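Nucleocapsid protein (Sin Nombre virus, PDB 2IC6) probably encapsidates the viral RNA genome, its N-terminal region folding into an antiparallel coiled coil of two helices. Local coordinates at residues T15-R20 against E58-E63; E32-L37 against D41-T46. The protein carries 1 engineered substitution. All blocks are in the same frame, centred on the assembly; numbering follows the deposited sequence. Where two conformers were deposited one is given.

Contact 1: T15-R20 against E58-E63. Engineered in segment 15-20: Arg20 (natural residue Gln).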
loop_
_atom_site.group_PDB
_atom_site.type_symbol
_atom_site.label_atom_id
_atom_site.label_comp_id
_atom_site.label_asym_id
_atom_site.label_seq_id
_atom_site.Cartn_x
_atom_site.Cartn_y
_atom_site.Cartn_z
ATOM N N THR A 15 4.694 1.695 10.081
ATOM C CA THR A 15 3.545 0.885 10.631
ATOM C C THR A 15 2.204 1.308 10.112
ATOM O O THR A 15 1.377 0.450 9.747
ATOM C CB THR A 15 3.501 1.016 12.144
ATOM O OG1 THR A 15 4.727 0.476 12.601
ATOM C CG2 THR A 15 2.283 0.290 12.809
ATOM N N LEU A 16 1.892 2.579 10.134
ATOM C CA LEU A 16 0.607 3.073 9.686
ATOM C C LEU A 16 0.432 2.689 8.245
ATOM O O LEU A 16 -0.650 2.228 7.857
ATOM C CB LEU A 16 0.534 4.557 9.876
ATOM C CG LEU A 16 -0.732 5.240 9.420
ATOM C CD1 LEU A 16 -1.862 4.670 10.186
ATOM C CD2 LEU A 16 -0.533 6.735 9.604
ATOM N N HIS A 17 1.497 2.840 7.445
ATOM C CA HIS A 17 1.368 2.475 6.035
ATOM C C HIS A 17 1.248 0.968 5.812
ATOM O O HIS A 17 0.495 0.586 4.904
ATOM C CB HIS A 17 2.481 3.121 5.240
ATOM C CG HIS A 17 2.268 4.595 4.996
ATOM N ND1 HIS A 17 2.602 5.551 5.933
ATOM C CD2 HIS A 17 1.778 5.273 3.924
ATOM C CE1 HIS A 17 2.321 6.750 5.433
ATOM N NE2 HIS A 17 1.820 6.610 4.222
ATOM N N GLU A 18 1.959 0.152 6.594
ATOM C CA GLU A 18 1.816 -1.279 6.478
ATOM C C GLU A 18 0.400 -1.715 6.828
ATOM O O GLU A 18 -0.189 -2.606 6.189
ATOM C CB GLU A 18 2.771 -1.983 7.415
ATOM C CG GLU A 18 4.183 -1.869 7.034
ATOM C CD GLU A 18 4.648 -2.709 5.899
ATOM O OE1 GLU A 18 5.903 -2.783 5.701
ATOM O OE2 GLU A 18 3.843 -3.343 5.151
ATOM N N GLN A 19 -0.196 -1.106 7.849
ATOM C CA GLN A 19 -1.567 -1.416 8.221
ATOM C C GLN A 19 -2.519 -1.026 7.107
ATOM O O GLN A 19 -3.430 -1.806 6.749
ATOM C CB GLN A 19 -1.925 -0.744 9.550
ATOM C CG GLN A 19 -1.088 -1.297 10.694
ATOM C CD GLN A 19 -1.464 -0.726 12.052
ATOM O OE1 GLN A 19 -2.047 0.348 12.136
ATOM N NE2 GLN A 19 -1.080 -1.401 13.119
ATOM N N ARG A 20 -2.342 0.179 6.533
ATOM C CA ARG A 20 -3.202 0.606 5.442
ATOM C C ARG A 20 -2.997 -0.309 4.203
ATOM O O ARG A 20 -3.928 -0.554 3.489
ATOM C CB ARG A 20 -2.855 2.017 5.080
ATOM C CG ARG A 20 -3.258 2.953 6.008
ATOM C CD ARG A 20 -3.092 4.367 5.475
ATOM N NE ARG A 20 -1.907 4.991 6.000
ATOM C CZ ARG A 20 -1.667 6.289 5.922
ATOM N NH1 ARG A 20 -2.536 7.080 5.334
ATOM N NH2 ARG A 20 -0.567 6.789 6.442
ATOM N N GLU A 58 2.625 0.853 -1.654
ATOM C CA GLU A 58 3.861 0.119 -1.732
ATOM C C GLU A 58 5.010 1.076 -2.122
ATOM O O GLU A 58 6.123 0.988 -1.554
ATOM C CB GLU A 58 3.756 -1.013 -2.767
ATOM C CG GLU A 58 2.938 -2.165 -2.244
ATOM C CD GLU A 58 2.493 -3.188 -3.204
ATOM O OE1 GLU A 58 2.470 -2.899 -4.414
ATOM O OE2 GLU A 58 2.087 -4.255 -2.702
ATOM N N THR A 59 4.790 2.002 -3.035
ATOM C CA THR A 59 5.802 2.965 -3.379
ATOM C C THR A 59 6.228 3.791 -2.194
ATOM O O THR A 59 7.422 3.983 -1.948
ATOM C CB THR A 59 5.363 3.824 -4.570
ATOM O OG1 THR A 59 5.203 2.976 -5.685
ATOM C CG2 THR A 59 6.327 4.954 -4.865
ATOM N N LYS A 60 5.264 4.342 -1.491
ATOM C CA LYS A 60 5.551 5.132 -0.329
ATOM C C LYS A 60 6.283 4.352 0.745
ATOM O O LYS A 60 7.272 4.833 1.301
ATOM C CB LYS A 60 4.231 5.682 0.229
ATOM C CG LYS A 60 4.379 6.479 1.522
ATOM C CD LYS A 60 5.098 7.757 1.372
ATOM C CE LYS A 60 5.270 8.461 2.723
ATOM N NZ LYS A 60 5.739 9.833 2.510
ATOM N N LEU A 61 5.885 3.108 0.995
ATOM C CA LEU A 61 6.611 2.245 1.905
ATOM C C LEU A 61 8.026 1.990 1.513
ATOM O O LEU A 61 8.918 1.983 2.371
ATOM C CB LEU A 61 5.859 0.913 2.049
ATOM C CG LEU A 61 4.740 0.940 3.056
ATOM C CD1 LEU A 61 3.728 -0.217 2.780
ATOM C CD2 LEU A 61 5.295 0.970 4.494
ATOM N N GLY A 62 8.266 1.792 0.240
ATOM C CA GLY A 62 9.640 1.567 -0.184
ATOM C C GLY A 62 10.518 2.773 0.087
ATOM O O GLY A 62 11.677 2.612 0.478
ATOM N N GLU A 63 9.982 3.966 -0.131
ATOM C CA GLU A 63 10.700 5.193 0.172
ATOM C C GLU A 63 10.998 5.292 1.663
ATOM O O GLU A 63 12.150 5.571 2.048
ATOM C CB GLU A 63 9.925 6.392 -0.280
ATOM C CG GLU A 63 9.642 6.559 -1.758
ATOM C CD GLU A 63 8.578 7.670 -2.054
ATOM O OE1 GLU A 63 8.024 7.633 -3.166
ATOM O OE2 GLU A 63 8.307 8.563 -1.204
#

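Contact 2: E32-L37 against D41-T46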
loop_
_atom_site.group_PDB
_atom_site.type_symbol
_atom_site.label_atom_id
_atom_site.label_comp_id
_atom_site.label_asym_id
_atom_site.label_seq_id
_atom_site.Cartn_x
_atom_site.Cartn_y
_atom_site.Cartn_z
ATOM N N GLU A 32 -10.765 -7.816 -7.304
ATOM C CA GLU A 32 -10.262 -8.767 -8.313
ATOM C C GLU A 32 -11.233 -9.899 -8.518
ATOM O O GLU A 32 -11.486 -10.321 -9.619
ATOM C CB GLU A 32 -8.996 -9.431 -7.767
ATOM C CG GLU A 32 -7.913 -8.638 -7.670
ATOM C CD GLU A 32 -6.863 -9.391 -6.920
ATOM O OE1 GLU A 32 -7.017 -10.253 -6.044
ATOM O OE2 GLU A 32 -5.809 -9.080 -7.278
ATOM N N ARG A 33 -11.775 -10.392 -7.429
ATOM C CA ARG A 33 -12.697 -11.510 -7.500
ATOM C C ARG A 33 -13.936 -11.121 -8.254
ATOM O O ARG A 33 -14.442 -11.890 -9.082
ATOM C CB ARG A 33 -13.051 -12.034 -6.124
ATOM C CG ARG A 33 -13.870 -13.262 -6.154
ATOM C CD ARG A 33 -13.247 -14.427 -6.956
ATOM N NE ARG A 33 -14.123 -15.613 -6.849
ATOM C CZ ARG A 33 -14.164 -16.628 -7.714
ATOM N NH1 ARG A 33 -14.995 -17.640 -7.538
ATOM N NH2 ARG A 33 -13.312 -16.665 -8.717
ATOM N N ALA A 34 -14.431 -9.903 -8.027
ATOM C CA ALA A 34 -15.635 -9.429 -8.737
ATOM C C ALA A 34 -15.398 -9.402 -10.228
ATOM O O ALA A 34 -16.273 -9.781 -11.035
ATOM C CB ALA A 34 -16.056 -8.049 -8.241
ATOM N N VAL A 35 -14.234 -8.966 -10.684
ATOM C CA VAL A 35 -13.894 -8.900 -12.096
ATOM C C VAL A 35 -13.691 -10.304 -12.670
ATOM O O VAL A 35 -14.123 -10.545 -13.836
ATOM C CB VAL A 35 -12.636 -8.081 -12.380
ATOM C CG1 VAL A 35 -12.082 -8.275 -13.768
ATOM C CG2 VAL A 35 -12.962 -6.627 -12.127
ATOM N N GLU A 36 -13.092 -11.222 -11.916
ATOM C CA GLU A 36 -12.928 -12.609 -12.340
ATOM C C GLU A 36 -14.231 -13.255 -12.695
ATOM O O GLU A 36 -14.322 -14.000 -13.666
ATOM C CB GLU A 36 -12.266 -13.443 -11.265
ATOM C CG GLU A 36 -10.820 -13.237 -11.138
ATOM C CD GLU A 36 -10.247 -13.865 -9.894
ATOM O OE1 GLU A 36 -9.138 -13.384 -9.491
ATOM O OE2 GLU A 36 -10.909 -14.789 -9.311
ATOM N N LEU A 37 -15.252 -12.994 -11.890
ATOM C CA LEU A 37 -16.576 -13.545 -12.110
ATOM C C LEU A 37 -17.439 -12.726 -13.120
ATOM O O LEU A 37 -18.235 -13.310 -13.828
ATOM C CB LEU A 37 -17.299 -13.592 -10.780
ATOM C CG LEU A 37 -16.665 -14.578 -9.773
ATOM C CD1 LEU A 37 -17.339 -14.507 -8.450
ATOM C CD2 LEU A 37 -16.718 -16.012 -10.292
ATOM N N ASP A 41 -17.722 -3.099 -16.933
ATOM C CA ASP A 41 -16.969 -1.875 -16.896
ATOM C C ASP A 41 -16.869 -1.317 -15.493
ATOM O O ASP A 41 -15.807 -0.787 -15.106
ATOM C CB ASP A 41 -17.551 -0.779 -17.805
ATOM C CG ASP A 41 -17.441 -1.107 -19.263
ATOM O OD1 ASP A 41 -16.667 -2.040 -19.592
ATOM O OD2 ASP A 41 -18.169 -0.469 -20.071
ATOM N N VAL A 42 -17.966 -1.358 -14.726
ATOM C CA VAL A 42 -17.912 -0.832 -13.372
ATOM C C VAL A 42 -16.934 -1.638 -12.518
ATOM O O VAL A 42 -16.144 -1.063 -11.757
ATOM C CB VAL A 42 -19.318 -0.815 -12.757
ATOM C CG1 VAL A 42 -19.294 -0.508 -11.238
ATOM C CG2 VAL A 42 -20.201 0.217 -13.551
ATOM N N ASN A 43 -17.012 -2.955 -12.567
ATOM C CA ASN A 43 -16.086 -3.788 -11.811
ATOM C C ASN A 43 -14.644 -3.577 -12.235
ATOM O O ASN A 43 -13.748 -3.506 -11.363
ATOM C CB ASN A 43 -16.442 -5.287 -11.926
ATOM C CG ASN A 43 -17.652 -5.685 -11.124
ATOM O OD1 ASN A 43 -18.088 -4.941 -10.215
ATOM N ND2 ASN A 43 -18.229 -6.804 -11.454
ATOM N N LYS A 44 -14.382 -3.366 -13.538
ATOM C CA LYS A 44 -13.012 -3.082 -13.987
ATOM C C LYS A 44 -12.520 -1.743 -13.463
ATOM O O LYS A 44 -11.360 -1.614 -13.103
ATOM C CB LYS A 44 -12.910 -3.235 -15.492
ATOM C CG LYS A 44 -13.032 -4.728 -15.909
ATOM C CD LYS A 44 -12.796 -4.994 -17.406
ATOM C CE LYS A 44 -11.261 -5.040 -17.831
ATOM N NZ LYS A 44 -10.790 -5.368 -19.236
ATOM N N SER A 45 -13.414 -0.743 -13.389
ATOM C CA SER A 45 -13.021 0.519 -12.855
ATOM C C SER A 45 -12.711 0.439 -11.347
ATOM O O SER A 45 -11.708 1.008 -10.869
ATOM C CB SER A 45 -14.083 1.569 -13.164
ATOM O OG SER A 45 -13.774 2.783 -12.537
ATOM N N THR A 46 -13.505 -0.280 -10.583
ATOM C CA THR A 46 -13.255 -0.459 -9.171
ATOM C C THR A 46 -11.866 -1.098 -9.001
ATOM O O THR A 46 -11.071 -0.691 -8.171
ATOM C CB THR A 46 -14.319 -1.384 -8.553
ATOM O OG1 THR A 46 -15.624 -0.850 -8.765
ATOM C CG2 THR A 46 -14.079 -1.613 -7.057
#

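Contact 1: T15-R20 against E58-E63
Leu61 packs its isobutyl group against the root of His17, and this apolar contact forms the middle of the meeting between the antiparallel helices 6-37 and 41-74. The shortest approach is from Leu61 CD2 to His17 CB, 3.6 Å. Leu61 CG is almost as near. Both methyls also meet Glu18, Leu61 CD1 lying 3.9 Å from Glu18 OE2. Because the Glu18 chain bends at its second torsion (chi2 -76°), its CG lies against CD2 and its carboxylate carbon against both methyls, the two chains crossing at a slant. Lys60 takes the flank where the imidazole lies: its CG sits 3.7 Å from both CD2 and NE2 of His17, approaching the ring obliquely. Lys60 CG is anti to the backbone N (chi1 177°) and the chain bends at its second torsion, which carries it along the ring; Lys60 NZ stays 5.4 Å from His17 NE2. One face of the imidazole is packed by NH2 of Arg20, an engineered residue, 3.0 Å above the plane and displaced toward the rim.

Polar bonds run elsewhere than between the two segments. His17 ND1 is hydrogen-bonded to the carbonyl of Asn13 one helical turn earlier, which limits rotation of the ring. Glu18 OE1 forms a salt bridge with Lys65, linking the two helices one turn beyond Leu61.

The local axes are 9.9 Å apart at an angle of 155°, and His17 and Leu61 are the nearest pair by their CA atoms. Leu57 and Leu64 also touch His17, while Ile14 and Leu21 extend the apolar surroundings of Leu61. A buried histidine thus shares the coiled-coil core with leucines: its nonpolar root packs inward, its ND1 is satisfied within its own helix, and charged chains border the seam.

Contact 2: E32-L37 against D41-T46
Asn43 faces Ala34 and Val35 where helix 41-74 sets out from the turn, and it is the first residue of segment 41-46 to touch segment 32-37. The two local axes are 8.7 Å apart and 151° from each other in direction; the CA atoms of Val35 and Asn43 come within 5.6 Å. Asn43 carries CG anti to its carbonyl carbon (chi1 -74°), which directs the amide toward Ala34. There the amide carbon CG of Asn43 lies 4.1 Å from Ala34 CB, and ND2 is 3.6 Å from the Ala34 carbonyl oxygen. The hydrogen bond of ND2 goes to the carbonyl of Asp38 in the connection, while the backbone N of Asn43 is bonded to OD1 of Asp40.

Val35 meets the same residue at its CB and backbone carbonyl. Its CG2 rests 3.7 Å from Asn43 CB and closes to 3.3 Å on the Asn43 carbonyl oxygen, so one methyl covers both the root of the side chain and the peptide that follows.

At Lys44 that methyl finds its next neighbour, the backbone N at 3.8 Å. The lysine's CG lies 4.2 Å from it, and beyond this point the chain leads away from segment 32-37. One turn after Asn43, Leu47 continues the apolar side of the contact by touching Val35 and Glu32.

Small and short side chains are consistent with the close approach of the helices beside their hairpin turn, where an asparagine amide ties the start of the second helix to the connecting residues and a single valine methyl supplies much of the packing between the segments.

Both contacts join helix 6-37 to helix 41-74, at places whose centres are about 25 Å apart along one antiparallel coiled coil. Contact 1 lies near the middle of the chain, about 5 Å from its centre, and is partly buried; contact 2 is a surface contact beside the turn, about 19 Å out. The area buried is 217 Å² in the first and 171 Å² in the second, although the local axes are closer in the latter. Neither has a hydrogen bond directly between its segments. Contact 1 combines a leucine and longer charged chains around a histidine, whereas contact 2 relies on short side chains and a methyl-to-backbone contact near the connection.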